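Local coordinates for protein Hydrogenase/urease maturation factor HypB (Helicobacter pylori, PDB 4LPS) that hydrolyses GTP slowly and binds nickel or zinc, serving as a maturation factor needed for nickel insertion into [NiFe] hydrogenase and for urease maturation, at residues Thr60-Leu63 against Glu64-Asp68; Arg85-Asp88 against Arg89-Lys93; Met112-Gly115 against Ala116-Leu120; Glu222-Lys225 against Asn226-Glu230. All coordinates share one frame; numbering follows the deposited sequence.

Interaction 1 (Thr60-Leu63 against Glu64-Asp68); sequences TTML and ENLAD. With MG (magnesium ion), chain C; GDP (guanosine-5'-diphosphate), chain D.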
loop_
_atom_site.group_PDB
_atom_site.type_symbol
_atom_site.label_atom_id
_atom_site.label_comp_id
_atom_site.label_asym_id
_atom_site.label_seq_id
_atom_site.Cartn_x
_atom_site.Cartn_y
_atom_site.Cartn_z
ATOM N N THR A 60 -7.825 3.765 1.707
ATOM C CA THR A 60 -7.923 4.833 2.698
ATOM C C THR A 60 -8.643 4.361 3.962
ATOM O O THR A 60 -8.229 4.688 5.076
ATOM C CB THR A 60 -8.644 6.068 2.129
ATOM O OG1 THR A 60 -7.912 6.574 1.005
ATOM C CG2 THR A 60 -8.756 7.163 3.187
ATOM N N THR A 61 -9.711 3.586 3.785
ATOM C CA THR A 61 -10.463 3.050 4.918
ATOM C C THR A 61 -9.570 2.165 5.776
ATOM O O THR A 61 -9.614 2.226 7.007
ATOM C CB THR A 61 -11.692 2.239 4.459
ATOM O OG1 THR A 61 -12.597 3.093 3.746
ATOM C CG2 THR A 61 -12.412 1.628 5.655
ATOM N N MET A 62 -8.757 1.347 5.116
ATOM C CA MET A 62 -7.825 0.471 5.816
ATOM C C MET A 62 -6.842 1.267 6.671
ATOM O O MET A 62 -6.593 0.920 7.827
ATOM C CB MET A 62 -7.056 -0.394 4.823
ATOM C CG MET A 62 -6.146 -1.409 5.483
ATOM S SD MET A 62 -5.103 -2.229 4.268
ATOM C CE MET A 62 -4.074 -0.849 3.772
ATOM N N LEU A 63 -6.282 2.327 6.094
ATOM C CA LEU A 63 -5.341 3.178 6.814
ATOM C C LEU A 63 -6.022 3.886 7.982
ATOM O O LEU A 63 -5.424 4.040 9.048
ATOM C CB LEU A 63 -4.700 4.199 5.868
ATOM C CG LEU A 63 -3.831 3.631 4.740
ATOM C CD1 LEU A 63 -3.258 4.743 3.885
ATOM C CD2 LEU A 63 -2.706 2.786 5.313
ATOM N N GLU A 64 -7.262 4.327 7.777
ATOM C CA GLU A 64 -8.052 4.919 8.856
ATOM C C GLU A 64 -8.193 3.947 10.023
ATOM O O GLU A 64 -8.082 4.335 11.186
ATOM C CB GLU A 64 -9.439 5.334 8.355
ATOM C CG GLU A 64 -9.465 6.578 7.473
ATOM C CD GLU A 64 -10.840 6.839 6.880
ATOM O OE1 GLU A 64 -11.480 5.874 6.411
ATOM O OE2 GLU A 64 -11.285 8.006 6.890
ATOM N N ASN A 65 -8.435 2.679 9.701
ATOM C CA ASN A 65 -8.578 1.640 10.715
ATOM C C ASN A 65 -7.250 1.269 11.377
ATOM O O ASN A 65 -7.213 0.922 12.558
ATOM C CB ASN A 65 -9.224 0.396 10.101
ATOM C CG ASN A 65 -10.702 0.588 9.815
ATOM O OD1 ASN A 65 -11.386 1.339 10.511
ATOM N ND2 ASN A 65 -11.200 -0.076 8.776
ATOM N N LEU A 66 -6.160 1.336 10.616
ATOM C CA LEU A 66 -4.833 1.043 11.155
ATOM C C LEU A 66 -4.401 2.095 12.179
ATOM O O LEU A 66 -3.641 1.803 13.103
ATOM C CB LEU A 66 -3.800 0.949 10.030
ATOM C CG LEU A 66 -3.753 -0.355 9.226
ATOM C CD1 LEU A 66 -2.781 -0.228 8.058
ATOM C CD2 LEU A 66 -3.368 -1.521 10.120
ATOM N N ALA A 67 -4.881 3.320 12.003
ATOM C CA ALA A 67 -4.576 4.410 12.926
ATOM C C ALA A 67 -5.083 4.152 14.344
ATOM O O ALA A 67 -4.672 4.831 15.287
ATOM C CB ALA A 67 -5.158 5.705 12.400
ATOM N N ASP A 68 -5.978 3.179 14.495
ATOM C CA ASP A 68 -6.527 2.848 15.804
ATOM C C ASP A 68 -5.584 1.980 16.632
ATOM O O ASP A 68 -5.808 1.779 17.826
ATOM C CB ASP A 68 -7.881 2.153 15.654
ATOM C CG ASP A 68 -8.943 3.066 15.069
ATOM O OD1 ASP A 68 -8.846 4.294 15.274
ATOM O OD2 ASP A 68 -9.878 2.556 14.414
HETATM MG MG MG C . -8.221 6.384 -1.296
HETATM P PB GDP D . -9.920 3.558 -1.749
HETATM O O1B GDP D . -10.493 4.442 -2.828
HETATM O O2B GDP D . -9.044 4.358 -0.819
HETATM O O3B GDP D . -9.076 2.465 -2.359
HETATM O O3A GDP D . -11.118 2.868 -0.934
HETATM P PA GDP D . -12.067 3.669 0.093
HETATM O O1A GDP D . -11.463 3.656 1.473
HETATM O O2A GDP D . -12.342 5.077 -0.369
HETATM O "O5'" GDP D . -13.388 2.767 0.093
HETATM C "C5'" GDP D . -14.350 2.888 -0.952
HETATM C "C4'" GDP D . -15.689 2.383 -0.436
HETATM O "O4'" GDP D . -15.545 1.047 0.048
HETATM C "C3'" GDP D . -16.164 3.218 0.738
HETATM O "O3'" GDP D . -17.577 3.399 0.602
HETATM C "C2'" GDP D . -15.900 2.370 1.960
HETATM O "O2'" GDP D . -16.893 2.604 2.959
HETATM C "C1'" GDP D . -16.020 0.968 1.396
HETATM N N9 GDP D . -15.213 -0.027 2.135
HETATM C C8 GDP D . -13.914 0.047 2.485
HETATM N N7 GDP D . -13.531 -1.083 3.132
HETATM C C5 GDP D . -14.597 -1.907 3.187
HETATM C C6 GDP D . -14.896 -3.257 3.721
HETATM O O6 GDP D . -14.019 -3.926 4.303
HETATM N N1 GDP D . -16.135 -3.741 3.562
HETATM C C2 GDP D . -17.101 -3.040 2.939
HETATM N N2 GDP D . -18.334 -3.585 2.811
HETATM N N3 GDP D . -16.899 -1.803 2.425
HETATM C C4 GDP D . -15.694 -1.204 2.520
HETATM O O HOH W 1 -10.423 6.903 -1.376
#
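In helix 59-66 and the turn that follows, Glu64 N, Asn65 N, Leu66 N and Ala67 N bond to the carbonyl oxygens of Thr60, Thr61, Met62 and Leu63. The first of these, Glu64 N to Thr60 O, is 2.9 Å long, and the last, Ala67 N to Leu63 O, is 3.1 Å. Along one flank Thr61 and Asn65 run alongside each other in the same direction, with Thr61 CG2 3.8 Å from Asn65 ND2. Glu64 runs back along the preceding turn as an extended chain, its CG beside the backbone N, and OE1 comes within 3.4 Å of Thr61 CA; its carboxylate is paired with Arg89. On the buried flank Leu63 CD2 meets Leu66 CD1 at 4.1 Å, and both leucines face the protein interior.

The N-terminal turn grips the nucleotide. Thr61 OG1 stands beside its own backbone N (chi1 -62°), which lets hydroxyl and amide both donate to GDP O1A, the hydroxyl at 2.6 Å. Thr60 N donates almost straight to GDP O2B, 2.9 Å away, while Thr60 OG1 binds the magnesium ion at 2.3 Å. Asp86 and Glu135 are further ligands of that ion. Backbone amides at a helix start that hold phosphate oxygens, with a metal-binding threonine after Gly-Lys, are the hallmark of the P-loop (Walker A), which in this SIMIBI GTPase leads into helix 59-66.

Interaction 2 (Arg85-Asp88 against Arg89-Lys93); sequences RDAD and RLRKK. With MG (magnesium ion), chain C; GDP (guanosine-5'-diphosphate), chain D.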
loop_
_atom_site.group_PDB
_atom_site.type_symbol
_atom_site.label_atom_id
_atom_site.label_comp_id
_atom_site.label_asym_id
_atom_site.label_seq_id
_atom_site.Cartn_x
_atom_site.Cartn_y
_atom_site.Cartn_z
ATOM N N ARG A 85 -8.992 14.682 -0.777
ATOM C CA ARG A 85 -10.082 13.978 -0.110
ATOM C C ARG A 85 -9.556 12.849 0.774
ATOM O O ARG A 85 -9.983 12.717 1.920
ATOM C CB ARG A 85 -11.102 13.445 -1.126
ATOM C CG ARG A 85 -12.205 14.452 -1.473
ATOM C CD ARG A 85 -12.918 14.143 -2.782
ATOM N NE ARG A 85 -13.988 15.109 -3.038
ATOM C CZ ARG A 85 -14.980 14.925 -3.904
ATOM N NH1 ARG A 85 -15.054 13.803 -4.608
ATOM N NH2 ARG A 85 -15.905 15.861 -4.064
ATOM N N ASP A 86 -8.648 12.032 0.249
ATOM C CA ASP A 86 -8.091 10.939 1.039
ATOM C C ASP A 86 -7.215 11.460 2.181
ATOM O O ASP A 86 -7.298 10.970 3.306
ATOM C CB ASP A 86 -7.298 9.974 0.154
ATOM C CG ASP A 86 -8.179 9.242 -0.839
ATOM O OD1 ASP A 86 -9.377 9.055 -0.540
ATOM O OD2 ASP A 86 -7.673 8.841 -1.909
ATOM N N ALA A 87 -6.376 12.448 1.886
ATOM C CA ALA A 87 -5.467 13.009 2.882
ATOM C C ALA A 87 -6.233 13.632 4.045
ATOM O O ALA A 87 -5.836 13.497 5.205
ATOM C CB ALA A 87 -4.549 14.039 2.242
ATOM N N ASP A 88 -7.320 14.325 3.723
ATOM C CA ASP A 88 -8.174 14.943 4.735
ATOM C C ASP A 88 -8.841 13.916 5.645
ATOM O O ASP A 88 -8.898 14.110 6.859
ATOM C CB ASP A 88 -9.243 15.816 4.077
ATOM C CG ASP A 88 -8.717 17.177 3.672
ATOM O OD1 ASP A 88 -7.707 17.624 4.254
ATOM O OD2 ASP A 88 -9.324 17.806 2.777
ATOM N N ARG A 89 -9.359 12.838 5.061
ATOM C CA ARG A 89 -9.933 11.750 5.851
ATOM C C ARG A 89 -8.932 11.215 6.869
ATOM O O ARG A 89 -9.289 10.917 8.010
ATOM C CB ARG A 89 -10.401 10.606 4.947
ATOM C CG ARG A 89 -11.736 10.839 4.251
ATOM C CD ARG A 89 -11.942 9.841 3.117
ATOM N NE ARG A 89 -12.061 8.470 3.611
ATOM C CZ ARG A 89 -12.157 7.394 2.833
ATOM N NH1 ARG A 89 -12.261 6.190 3.376
ATOM N NH2 ARG A 89 -12.144 7.520 1.513
ATOM N N LEU A 90 -7.678 11.089 6.445
ATOM C CA LEU A 90 -6.623 10.555 7.300
ATOM C C LEU A 90 -6.228 11.547 8.394
ATOM O O LEU A 90 -6.006 11.156 9.543
ATOM C CB LEU A 90 -5.403 10.179 6.457
ATOM C CG LEU A 90 -5.572 8.940 5.570
ATOM C CD1 LEU A 90 -4.347 8.724 4.708
ATOM C CD2 LEU A 90 -5.831 7.712 6.415
ATOM N N ARG A 91 -6.141 12.825 8.035
ATOM C CA ARG A 91 -5.765 13.862 8.995
ATOM C C ARG A 91 -6.870 14.064 10.026
ATOM O O ARG A 91 -6.594 14.390 11.181
ATOM C CB ARG A 91 -5.429 15.178 8.284
ATOM C CG ARG A 91 -4.095 15.134 7.535
ATOM C CD ARG A 91 -3.689 16.484 6.945
ATOM N NE ARG A 91 -4.582 16.953 5.886
ATOM C CZ ARG A 91 -4.224 17.071 4.611
ATOM N NH1 ARG A 91 -2.991 16.755 4.236
ATOM N NH2 ARG A 91 -5.093 17.507 3.709
ATOM N N LYS A 92 -8.116 13.887 9.597
ATOM C CA LYS A 92 -9.259 13.887 10.510
ATOM C C LYS A 92 -9.103 12.810 11.594
ATOM O O LYS A 92 -9.666 12.927 12.685
ATOM C CB LYS A 92 -10.559 13.681 9.721
ATOM C CG LYS A 92 -11.829 13.513 10.559
ATOM C CD LYS A 92 -12.078 14.708 11.473
ATOM C CE LYS A 92 -13.427 14.604 12.179
ATOM N NZ LYS A 92 -14.544 15.083 11.321
ATOM N N LYS A 93 -8.328 11.769 11.292
ATOM C CA LYS A 93 -8.095 10.681 12.239
ATOM C C LYS A 93 -6.789 10.814 13.025
ATOM O O LYS A 93 -6.421 9.906 13.773
ATOM C CB LYS A 93 -8.109 9.335 11.508
ATOM C CG LYS A 93 -9.482 8.911 11.015
ATOM C CD LYS A 93 -10.225 8.156 12.107
ATOM C CE LYS A 93 -9.499 6.874 12.463
ATOM N NZ LYS A 93 -10.154 6.131 13.575
HETATM MG MG MG C . -8.221 6.384 -1.296
HETATM P PB GDP D . -9.920 3.558 -1.749
HETATM O O1B GDP D . -10.493 4.442 -2.828
HETATM O O2B GDP D . -9.044 4.358 -0.819
HETATM O O3B GDP D . -9.076 2.465 -2.359
HETATM O O3A GDP D . -11.118 2.868 -0.934
HETATM P PA GDP D . -12.067 3.669 0.093
HETATM O O1A GDP D . -11.463 3.656 1.473
HETATM O O2A GDP D . -12.342 5.077 -0.369
HETATM O "O5'" GDP D . -13.388 2.767 0.093
HETATM C "C5'" GDP D . -14.350 2.888 -0.952
HETATM C "C4'" GDP D . -15.689 2.383 -0.436
HETATM O "O4'" GDP D . -15.545 1.047 0.048
HETATM C "C3'" GDP D . -16.164 3.218 0.738
HETATM O "O3'" GDP D . -17.577 3.399 0.602
HETATM C "C2'" GDP D . -15.900 2.370 1.960
HETATM O "O2'" GDP D . -16.893 2.604 2.959
HETATM C "C1'" GDP D . -16.020 0.968 1.396
HETATM N N9 GDP D . -15.213 -0.027 2.135
HETATM C C8 GDP D . -13.914 0.047 2.485
HETATM N N7 GDP D . -13.531 -1.083 3.132
HETATM C C5 GDP D . -14.597 -1.907 3.187
HETATM C C6 GDP D . -14.896 -3.257 3.721
HETATM O O6 GDP D . -14.019 -3.926 4.303
HETATM N N1 GDP D . -16.135 -3.741 3.562
HETATM C C2 GDP D . -17.101 -3.040 2.939
HETATM N N2 GDP D . -18.334 -3.585 2.811
HETATM N N3 GDP D . -16.899 -1.803 2.425
HETATM C C4 GDP D . -15.694 -1.204 2.520
HETATM O O HOH W 1 -10.423 6.903 -1.376
#
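Asp88 and Arg91 form a salt bridge one turn apart, in which Arg91 NH2 donates to Asp88 OD1 at 2.7 Å with an N-H...O angle of 160°. The oxygen lies near the guanidinium plane, yet the nitrogen approaches from above the carboxylate, the two planes being 70° apart. A bend at chi3 (-66°) folds Arg91 back along the helix and brings one face of its guanidinium over Ala87 CB. Its nitrogens have further partners in Asn84 OD1 and the carbonyl of Ala97. A second charge pair, Asp86 with Arg89, is long at 3.8 Å between OD1 and NH2; the oxygen stands well out of the guanidinium plane, so attraction of charge alone is involved.

Both residues of this pair also reach the nucleotide site. Arg89 NH2 donates nearly straight to GDP O2A, 3.1 Å away and at the guanidinium edge, and NH1, which has a second partner in Glu64, makes a longer bond of 3.3 Å to GDP O1A. Two N-H groups thus span the alpha-phosphate and probably offset its negative charge. Asp86 OD2 binds the magnesium ion at 2.6 Å, and a water on that ion also meets Asp86 OD1.

Backbone bonds from Arg89, Leu90, Arg91 and Lys92 to the carbonyls four residues earlier hold the turns together. Helix 85-91 is the crossover of a beta-alpha-beta unit between strands 74-80 and 97-101: Leu90 packs on Val76 and Ala97, as well as on Leu63 and Glu64 of helix 59-66, while Ala87 rests on Gln99.

Interaction 3 (Met112-Gly115 against Ala116-Leu120); sequences MIEG and AFDLL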
loop_
_atom_site.group_PDB
_atom_site.type_symbol
_atom_site.label_atom_id
_atom_site.label_comp_id
_atom_site.label_asym_id
_atom_site.label_seq_id
_atom_site.Cartn_x
_atom_site.Cartn_y
_atom_site.Cartn_z
ATOM N N MET A 112 8.315 12.035 -7.181
ATOM C CA MET A 112 7.139 12.647 -6.563
ATOM C C MET A 112 7.142 12.486 -5.046
ATOM O O MET A 112 6.628 13.341 -4.322
ATOM C CB MET A 112 5.852 12.034 -7.126
ATOM C CG MET A 112 5.618 12.239 -8.618
ATOM S SD MET A 112 4.119 11.381 -9.150
ATOM C CE MET A 112 4.348 11.323 -10.932
ATOM N N ILE A 113 7.728 11.390 -4.570
ATOM C CA ILE A 113 7.772 11.106 -3.137
ATOM C C ILE A 113 8.652 12.111 -2.394
ATOM O O ILE A 113 8.385 12.440 -1.236
ATOM C CB ILE A 113 8.284 9.674 -2.862
ATOM C CG1 ILE A 113 7.572 8.663 -3.766
ATOM C CG2 ILE A 113 8.096 9.306 -1.395
ATOM C CD1 ILE A 113 6.069 8.566 -3.518
ATOM N N GLU A 114 9.692 12.598 -3.068
ATOM C CA GLU A 114 10.720 13.417 -2.430
ATOM C C GLU A 114 10.131 14.657 -1.771
ATOM O O GLU A 114 10.460 14.979 -0.627
ATOM C CB GLU A 114 11.780 13.839 -3.450
ATOM C CG GLU A 114 12.861 14.735 -2.866
ATOM C CD GLU A 114 13.919 15.126 -3.877
ATOM O OE1 GLU A 114 14.763 15.991 -3.553
ATOM O OE2 GLU A 114 13.908 14.569 -4.996
ATOM N N GLY A 115 9.267 15.353 -2.508
ATOM C CA GLY A 115 8.630 16.560 -2.015
ATOM C C GLY A 115 7.802 16.311 -0.771
ATOM O O GLY A 115 7.914 17.038 0.214
ATOM N N ALA A 116 6.967 15.278 -0.823
ATOM C CA ALA A 116 6.127 14.908 0.310
ATOM C C ALA A 116 6.978 14.458 1.494
ATOM O O ALA A 116 6.677 14.777 2.645
ATOM C CB ALA A 116 5.151 13.809 -0.093
ATOM N N PHE A 117 8.041 13.718 1.195
ATOM C CA PHE A 117 8.990 13.245 2.200
ATOM C C PHE A 117 9.625 14.413 2.954
ATOM O O PHE A 117 9.713 14.395 4.183
ATOM C CB PHE A 117 10.070 12.392 1.527
ATOM C CG PHE A 117 10.982 11.669 2.484
ATOM C CD1 PHE A 117 12.187 12.231 2.879
ATOM C CD2 PHE A 117 10.650 10.408 2.955
ATOM C CE1 PHE A 117 13.032 11.559 3.746
ATOM C CE2 PHE A 117 11.490 9.730 3.822
ATOM C CZ PHE A 117 12.685 10.307 4.216
ATOM N N ASP A 118 10.087 15.414 2.211
ATOM C CA ASP A 118 10.717 16.587 2.807
ATOM C C ASP A 118 9.772 17.345 3.741
ATOM O O ASP A 118 10.174 17.773 4.825
ATOM C CB ASP A 118 11.235 17.522 1.713
ATOM C CG ASP A 118 12.444 16.963 0.994
ATOM O OD1 ASP A 118 13.013 15.963 1.478
ATOM O OD2 ASP A 118 12.827 17.520 -0.059
ATOM N N LEU A 119 8.524 17.520 3.314
ATOM C CA LEU A 119 7.514 18.176 4.145
ATOM C C LEU A 119 7.266 17.403 5.433
ATOM O O LEU A 119 7.268 17.980 6.522
ATOM C CB LEU A 119 6.194 18.330 3.385
ATOM C CG LEU A 119 6.138 19.269 2.178
ATOM C CD1 LEU A 119 4.795 19.145 1.489
ATOM C CD2 LEU A 119 6.374 20.710 2.598
ATOM N N LEU A 120 7.047 16.098 5.300
ATOM C CA LEU A 120 6.807 15.235 6.449
ATOM C C LEU A 120 7.996 15.235 7.401
ATOM O O LEU A 120 7.829 15.152 8.619
ATOM C CB LEU A 120 6.493 13.811 5.987
ATOM C CG LEU A 120 5.107 13.614 5.369
ATOM C CD1 LEU A 120 4.986 12.229 4.765
ATOM C CD2 LEU A 120 4.029 13.834 6.416
HETATM O O HOH W 2 15.064 16.945 -1.101
#
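Ile113 to Leu119 follow a regular helical path, with Phe117 N, Asp118 N and Leu119 N bonded to the carbonyl oxygens of Ile113, Glu114 and Gly115. Among the side chains, Glu114 and Asp118 sit one turn apart and extend alongside each other in the same direction. Their carboxylate planes are turned 83° from one another, and Glu114 OE1 stands 4.3 Å from Asp118 OD2. One water joins them, donating to Glu114 OE1 at 2.6 Å and to Asp118 OD2 at 2.5 Å. Glu114 reaches it as a fully extended chain, its CG anti to the backbone N (chi1 178°), whereas the Asp118 carboxylate folds back over the preceding turn and brings CG within 3.2 Å of Glu114 O. The remaining oxygens have cationic partners on helix 29-43: Glu114 OE2 pairs with Lys33, and Asp118 OD1 with Arg40.

Apolar residues turn to other parts of the fold. Phe117 CB lies 3.2 Å from Ile113 O, but its ring leads away to pack against Arg40, Glu44, Leu46 and Leu126. Ala116 meets Val77 of strand 74-80, and Leu119 packs on His98 of strand 97-101, with its CG 3.5 Å from Gly115 O. At the other end of the contact, Met112 comes about 5 Å from the side chain of His107, an inferred nickel ligand.

Two neighbouring carboxylates would be expected to repel and to favour protonation of one of them. Here the shared donor water and the two salt bridges to Lys33 and Arg40 probably offset that repulsion, and the same charges tie helix 110-122 to helix 29-43.

Interaction 4 (Glu222-Lys225 against Asn226-Glu230); sequences EDFK and NFLLE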
loop_
_atom_site.group_PDB
_atom_site.type_symbol
_atom_site.label_atom_id
_atom_site.label_comp_id
_atom_site.label_asym_id
_atom_site.label_seq_id
_atom_site.Cartn_x
_atom_site.Cartn_y
_atom_site.Cartn_z
ATOM N N GLU A 222 -6.053 -6.297 12.891
ATOM C CA GLU A 222 -5.052 -6.578 13.909
ATOM C C GLU A 222 -4.019 -7.591 13.420
ATOM O O GLU A 222 -2.827 -7.452 13.695
ATOM C CB GLU A 222 -5.738 -7.085 15.180
ATOM C CG GLU A 222 -4.801 -7.401 16.332
ATOM C CD GLU A 222 -5.545 -7.624 17.632
ATOM O OE1 GLU A 222 -5.192 -6.977 18.642
ATOM O OE2 GLU A 222 -6.483 -8.451 17.647
ATOM N N ASP A 223 -4.483 -8.612 12.704
ATOM C CA ASP A 223 -3.587 -9.633 12.178
ATOM C C ASP A 223 -2.637 -9.044 11.143
ATOM O O ASP A 223 -1.450 -9.372 11.123
ATOM C CB ASP A 223 -4.384 -10.789 11.571
ATOM C CG ASP A 223 -5.013 -11.682 12.624
ATOM O OD1 ASP A 223 -4.723 -11.484 13.823
ATOM O OD2 ASP A 223 -5.807 -12.578 12.254
ATOM N N PHE A 224 -3.163 -8.171 10.290
ATOM C CA PHE A 224 -2.359 -7.571 9.231
ATOM C C PHE A 224 -1.359 -6.590 9.832
ATOM O O PHE A 224 -0.230 -6.474 9.355
ATOM C CB PHE A 224 -3.243 -6.870 8.193
ATOM C CG PHE A 224 -2.467 -6.216 7.082
ATOM C CD1 PHE A 224 -1.741 -6.986 6.183
ATOM C CD2 PHE A 224 -2.449 -4.835 6.946
ATOM C CE1 PHE A 224 -1.012 -6.390 5.162
ATOM C CE2 PHE A 224 -1.724 -4.231 5.929
ATOM C CZ PHE A 224 -1.003 -5.010 5.035
ATOM N N LYS A 225 -1.789 -5.877 10.869
ATOM C CA LYS A 225 -0.920 -4.945 11.582
ATOM C C LYS A 225 0.286 -5.664 12.185
ATOM O O LYS A 225 1.421 -5.197 12.070
ATOM C CB LYS A 225 -1.714 -4.215 12.676
ATOM C CG LYS A 225 -0.924 -3.198 13.501
ATOM C CD LYS A 225 -0.292 -3.807 14.750
ATOM C CE LYS A 225 -1.339 -4.226 15.763
ATOM N NZ LYS A 225 -0.712 -4.812 16.982
ATOM N N ASN A 226 0.030 -6.797 12.834
ATOM C CA ASN A 226 1.092 -7.572 13.462
ATOM C C ASN A 226 2.042 -8.146 12.424
ATOM O O ASN A 226 3.243 -8.259 12.663
ATOM C CB ASN A 226 0.506 -8.700 14.315
ATOM C CG ASN A 226 -0.101 -8.199 15.611
ATOM O OD1 ASN A 226 0.312 -7.169 16.145
ATOM N ND2 ASN A 226 -1.082 -8.932 16.128
ATOM N N PHE A 227 1.488 -8.506 11.270
ATOM C CA PHE A 227 2.276 -8.939 10.123
ATOM C C PHE A 227 3.269 -7.864 9.699
ATOM O O PHE A 227 4.448 -8.145 9.477
ATOM C CB PHE A 227 1.345 -9.299 8.962
ATOM C CG PHE A 227 2.045 -9.480 7.646
ATOM C CD1 PHE A 227 2.792 -10.621 7.392
ATOM C CD2 PHE A 227 1.938 -8.516 6.655
ATOM C CE1 PHE A 227 3.433 -10.789 6.178
ATOM C CE2 PHE A 227 2.575 -8.676 5.438
ATOM C CZ PHE A 227 3.322 -9.816 5.199
ATOM N N LEU A 228 2.787 -6.631 9.599
ATOM C CA LEU A 228 3.631 -5.508 9.211
ATOM C C LEU A 228 4.717 -5.251 10.246
ATOM O O LEU A 228 5.860 -4.954 9.898
ATOM C CB LEU A 228 2.782 -4.252 9.012
ATOM C CG LEU A 228 1.805 -4.265 7.834
ATOM C CD1 LEU A 228 1.065 -2.941 7.744
ATOM C CD2 LEU A 228 2.529 -4.554 6.527
ATOM N N LEU A 229 4.345 -5.362 11.520
ATOM C CA LEU A 229 5.274 -5.153 12.623
ATOM C C LEU A 229 6.407 -6.170 12.576
ATOM O O LEU A 229 7.564 -5.837 12.834
ATOM C CB LEU A 229 4.545 -5.241 13.968
ATOM C CG LEU A 229 3.729 -4.023 14.407
ATOM C CD1 LEU A 229 3.135 -4.250 15.789
ATOM C CD2 LEU A 229 4.589 -2.767 14.393
ATOM N N GLU A 230 6.066 -7.412 12.253
ATOM C CA GLU A 230 7.063 -8.470 12.181
ATOM C C GLU A 230 7.959 -8.280 10.960
ATOM O O GLU A 230 9.156 -8.570 11.006
ATOM C CB GLU A 230 6.386 -9.843 12.145
ATOM C CG GLU A 230 7.306 -10.992 11.751
ATOM C CD GLU A 230 8.413 -11.240 12.764
ATOM O OE1 GLU A 230 8.295 -10.779 13.921
ATOM O OE2 GLU A 230 9.412 -11.897 12.399
HETATM O O HOH W 3 -1.911 -7.607 18.608
HETATM O O HOH W 4 -2.326 -11.065 15.324
#
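Lys225 and Asn226 meet through their side-chain ends, Lys225 NZ donating to Asn226 OD1 at 2.7 Å. Bends at chi2 and chi3 carry the lysine chain round to this oxygen, and on the way its CD passes 3.6 Å from Leu229 CD1. The ammonium group also forms a salt bridge with Asp71, so a charge on a largely buried residue has two strong polar partners.

On the apolar flank Leu228 lies over one face of the Phe224 ring: its CG is 4.2 Å from the ring centroid, a CH-pi contact, and its CD1 is 3.6 Å from Phe224 CE2. The Phe224 and Phe227 rings are tilted by only 27° but strongly displaced, so little of one faces the other; Phe224 CE1 and Phe227 CD2 touch at 3.9 Å.

Further out, two waters accept from Asn226 ND2, at 2.9 and 2.6 Å. The nearer one donates to OD1 of Asp223, itself salt-bridged to Lys219, and the other is weakly linked to Glu222 OE1 and Lys225 NZ. The Lys225 bond to OD1 and the two waters on ND2 are consistent with one orientation of the amide. Backbone bonds from Asn226, Phe227, Leu228 and Leu229 to residues 222-225 underlie these turns.

Helix 218-234 lies against the parallel sheet: Phe224 meets Phe211 edge-to-face and packs on Phe51 and Ile154, Phe227 on Met152, and Leu228 on Leu49 and Ile154.

The four contacts come in series along the chain, each on or at the end of one helix packed on the same seven-stranded parallel sheet. Interactions 1 and 2, with centres about 10 Å apart, share the magnesium ion, GDP and a metal-bound water; a salt bridge from Glu64 to Arg89 joins the two helices, and one from Asp68 to Lys93 joins the loops that follow them, so nucleotide binding draws on both. Interaction 4 is about 13 Å from interaction 1 between centres and touches it through apolar packing of Met62 on Phe224 and Leu66 on Lys225. Interaction 3 touches none of the others: its centre is about 17 Å from interaction 2, near the metal-binding region rather than the nucleotide.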